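Local coordinates for SusD superfamily protein (Bacteroides thetaiotaomicron, PDB 3MCX) that is of unknown experimental function but, as a SusD family protein of the cell outer membrane, probably helps capture glycans for uptake, and binds zinc ions, at residues Arg138-Pro143 against Ile457-Pro462. Residues are numbered along the deposited sequence; the frame is centred on the assembly and turned at random. Where two conformers were deposited one is given.
Sequences RLFGMP and IALPIP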
ATOM      1  N   ARG A 138       6.642   5.412  -6.643  1.00  7.20           N
ATOM      2  CA  ARG A 138       7.298   4.875  -5.472  1.00  7.45           C
ATOM      3  C   ARG A 138       7.911   3.501  -5.752  1.00  7.80           C
ATOM      4  O   ARG A 138       8.858   3.151  -5.062  1.00  8.26           O
ATOM      5  CB  ARG A 138       6.338   4.888  -4.270  1.00  8.59           C
ATOM      6  CG  ARG A 138       5.261   3.910  -4.339  1.00  8.56           C
ATOM      7  CD  ARG A 138       4.070   4.285  -3.420  1.00  9.34           C
ATOM      8  NE  ARG A 138       4.349   4.671  -2.049  1.00  9.13           N
ATOM      9  CZ  ARG A 138       3.620   4.311  -0.962  1.00 10.70           C
ATOM     10  NH1 ARG A 138       2.619   3.444  -1.045  1.00  8.85           N
ATOM     11  NH2 ARG A 138       3.876   4.839   0.204  1.00 10.06           N
ATOM     12  N   LEU A 139       7.449   2.776  -6.786  1.00  7.38           N
ATOM     13  CA  LEU A 139       8.093   1.515  -7.190  1.00  7.51           C
ATOM     14  C   LEU A 139       9.300   1.761  -8.068  1.00  7.74           C
ATOM     15  O   LEU A 139      10.325   1.095  -7.897  1.00  7.75           O
ATOM     16  CB  LEU A 139       7.114   0.612  -7.960  1.00  7.05           C
ATOM     17  CG  LEU A 139       6.484  -0.479  -7.101  1.00  8.06           C
ATOM     18  CD1 LEU A 139       5.575   0.080  -5.978  1.00  8.66           C
ATOM     19  CD2 LEU A 139       5.744  -1.485  -8.008  1.00  8.99           C
ATOM     20  N   PHE A 140       9.183   2.678  -9.034  1.00  6.94           N
ATOM     21  CA  PHE A 140      10.146   2.786 -10.109  1.00  6.17           C
ATOM     22  C   PHE A 140      11.103   3.974  -9.978  1.00  6.65           C
ATOM     23  O   PHE A 140      11.948   4.203 -10.854  1.00  7.08           O
ATOM     24  CB  PHE A 140       9.390   2.817 -11.457  1.00  7.00           C
ATOM     25  CG  PHE A 140       8.699   1.504 -11.764  1.00  6.20           C
ATOM     26  CD1 PHE A 140       9.429   0.460 -12.291  1.00  5.95           C
ATOM     27  CD2 PHE A 140       7.350   1.315 -11.476  1.00  6.83           C
ATOM     28  CE1 PHE A 140       8.832  -0.786 -12.565  1.00  6.17           C
ATOM     29  CE2 PHE A 140       6.732   0.073 -11.737  1.00  7.04           C
ATOM     30  CZ  PHE A 140       7.499  -0.966 -12.270  1.00  6.62           C
ATOM     31  N   GLY A 141      10.975   4.721  -8.860  1.00  7.01           N
ATOM     32  CA  GLY A 141      11.789   5.916  -8.586  1.00  6.81           C
ATOM     33  C   GLY A 141      12.385   5.820  -7.198  1.00  6.62           C
ATOM     34  O   GLY A 141      11.791   5.248  -6.281  1.00  7.46           O
HETATM   35  N   MSE A 142      13.574   6.392  -7.036  1.00  6.31           N
HETATM   36  CA  MSE A 142      14.190   6.469  -5.709  1.00  6.55           C
HETATM   37  C   MSE A 142      13.327   7.353  -4.801  1.00  6.13           C
HETATM   38  O   MSE A 142      12.627   8.242  -5.273  1.00  6.98           O
HETATM   39  CB  MSE A 142      15.603   7.047  -5.809  1.00  6.31           C
HETATM   40  CG  MSE A 142      16.582   6.158  -6.566  1.00  5.47           C
HETATM   41 SE   MSE A 142      16.939   4.435  -5.796  0.75  5.02          SE
HETATM   42  CE  MSE A 142      17.883   4.943  -4.162  1.00  6.30           C
ATOM     43  N   PRO A 143      13.398   7.128  -3.489  1.00  6.03           N
ATOM     44  CA  PRO A 143      12.544   7.860  -2.572  1.00  6.42           C
ATOM     45  C   PRO A 143      12.735   9.374  -2.672  1.00  5.68           C
ATOM     46  O   PRO A 143      13.847   9.880  -2.716  1.00  6.06           O
ATOM     47  CB  PRO A 143      12.968   7.355  -1.182  1.00  7.55           C
ATOM     48  CG  PRO A 143      13.693   6.126  -1.423  1.00  8.43           C
ATOM     49  CD  PRO A 143      14.213   6.120  -2.798  1.00  6.80           C
ATOM     50  N   ILE A 457      16.529  -0.119  -4.862  1.00  6.49           N
ATOM     51  CA  ILE A 457      15.228   0.302  -4.374  0.50  6.78           C
ATOM     52  C   ILE A 457      14.307   0.679  -5.516  1.00  7.27           C
ATOM     53  O   ILE A 457      13.118   0.381  -5.450  1.00  8.10           O
ATOM     54  CB  ILE A 457      15.313   1.475  -3.386  0.50  6.46           C
ATOM     55  CG1 ILE A 457      15.743   0.961  -2.006  0.50  7.22           C
ATOM     56  CG2 ILE A 457      13.977   2.264  -3.329  0.50  7.18           C
ATOM     57  CD1 ILE A 457      16.527   1.997  -1.231  0.50  5.14           C
ATOM     58  N   ALA A 458      14.834   1.367  -6.540  1.00  6.75           N
ATOM     59  CA  ALA A 458      14.062   1.702  -7.728  1.00  6.93           C
ATOM     60  C   ALA A 458      14.036   0.467  -8.630  1.00  6.60           C
ATOM     61  O   ALA A 458      15.081   0.034  -9.132  1.00  7.86           O
ATOM     62  CB  ALA A 458      14.658   2.908  -8.436  1.00  6.33           C
ATOM     63  N   LEU A 459      12.831  -0.058  -8.814  1.00  7.05           N
ATOM     64  CA  LEU A 459      12.657  -1.216  -9.695  1.00  6.91           C
ATOM     65  C   LEU A 459      13.080  -0.872 -11.095  1.00  6.45           C
ATOM     66  O   LEU A 459      12.976   0.273 -11.523  1.00  6.37           O
ATOM     67  CB  LEU A 459      11.203  -1.679  -9.699  1.00  7.61           C
ATOM     68  CG  LEU A 459      10.680  -2.269  -8.391  1.00  7.63           C
ATOM     69  CD1 LEU A 459       9.230  -2.640  -8.561  1.00  7.87           C
ATOM     70  CD2 LEU A 459      11.474  -3.500  -7.998  1.00  8.63           C
ATOM     71  N   PRO A 460      13.542  -1.859 -11.864  1.00  5.48           N
ATOM     72  CA  PRO A 460      13.848  -1.567 -13.246  1.00  5.89           C
ATOM     73  C   PRO A 460      12.604  -1.208 -14.052  1.00  6.27           C
ATOM     74  O   PRO A 460      11.572  -1.817 -13.875  1.00  6.59           O
ATOM     75  CB  PRO A 460      14.479  -2.864 -13.775  1.00  6.27           C
ATOM     76  CG  PRO A 460      13.891  -3.889 -12.901  1.00  7.27           C
ATOM     77  CD  PRO A 460      13.652  -3.293 -11.557  1.00  6.72           C
ATOM     78  N   ILE A 461      12.759  -0.224 -14.913  1.00  5.50           N
ATOM     79  CA  ILE A 461      11.760   0.120 -15.899  1.00  6.08           C
ATOM     80  C   ILE A 461      11.624  -1.121 -16.816  1.00  6.16           C
ATOM     81  O   ILE A 461      12.608  -1.737 -17.157  1.00  5.73           O
ATOM     82  CB  ILE A 461      12.227   1.325 -16.725  1.00  6.41           C
ATOM     83  CG1 ILE A 461      12.527   2.568 -15.835  1.00  6.96           C
ATOM     84  CG2 ILE A 461      11.220   1.681 -17.880  1.00  7.58           C
ATOM     85  CD1 ILE A 461      11.396   3.040 -14.967  1.00  8.40           C
ATOM     86  N   PRO A 462      10.397  -1.476 -17.223  1.00  5.39           N
ATOM     87  CA  PRO A 462      10.248  -2.662 -18.067  1.00  5.78           C
ATOM     88  C   PRO A 462      11.107  -2.582 -19.306  1.00  5.35           C
ATOM     89  O   PRO A 462      11.187  -1.543 -19.981  1.00  5.53           O
ATOM     90  CB  PRO A 462       8.749  -2.654 -18.436  1.00  5.79           C
ATOM     91  CG  PRO A 462       8.081  -1.877 -17.388  1.00  8.78           C
ATOM     92  CD  PRO A 462       9.102  -0.904 -16.815  1.00  6.41           C
TER
HETATM   93  O   HOH W   1      10.572   1.022  -4.498  1.00  6.97           O
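R138 lies in the last turn of helix 115-140, where carbonyls lack the amide partners that a continuing helix would supply. R138 O lies 2.8 Å from a water placed to bridge it to I457 O, while the guanidinium turns off to a salt bridge with E419 and a cation-pi contact with Y422. The carbonyl of L139 is taken up directly: L459 N donates to L139 O at 2.9 Å, nearly straight at 166° and in the carbonyl plane. Alongside this bond the two leucines run side by side, L139 CD2 meeting L459 CD1 at 3.7 Å, and aliphatic branches suit a place lined by tyrosines Y45 and Y48 of helix 44-51.

F140 sets its ring against the backbone and L459 side chain of the second segment. With CG anti to the carbonyl carbon, chi1 -67°, the ring crosses L459 obliquely and brings F140 CE1 within 3.2 Å of P460 O, which lies near the ring plane at its edge, where the slightly positive ring hydrogens probably make the approach favourable. I461 CD1 packs on F140 CB, and W88 of helix 81-106 meets the ring edge-to-face. An alanine here would probably lose the ring's contacts with L459, P460 and W88 and loosen the packing of the proline-rich segment.

At G141 the chain leaves helical geometry. M142, present as selenomethionine, bends at chi2 and chi3 so that SE rests 3.8 Å from A458 CB, a methyl small enough for the close backbone approach. P143 then lays CD against I457 CG2, 3.9 Å away, with L425 touching both residues.

The contact is therefore mostly apolar: one direct backbone hydrogen bond and a potentially bridging water tie the end of helix 115-140 to the loop before helix 463-468, and side-chain packing supplies the rest.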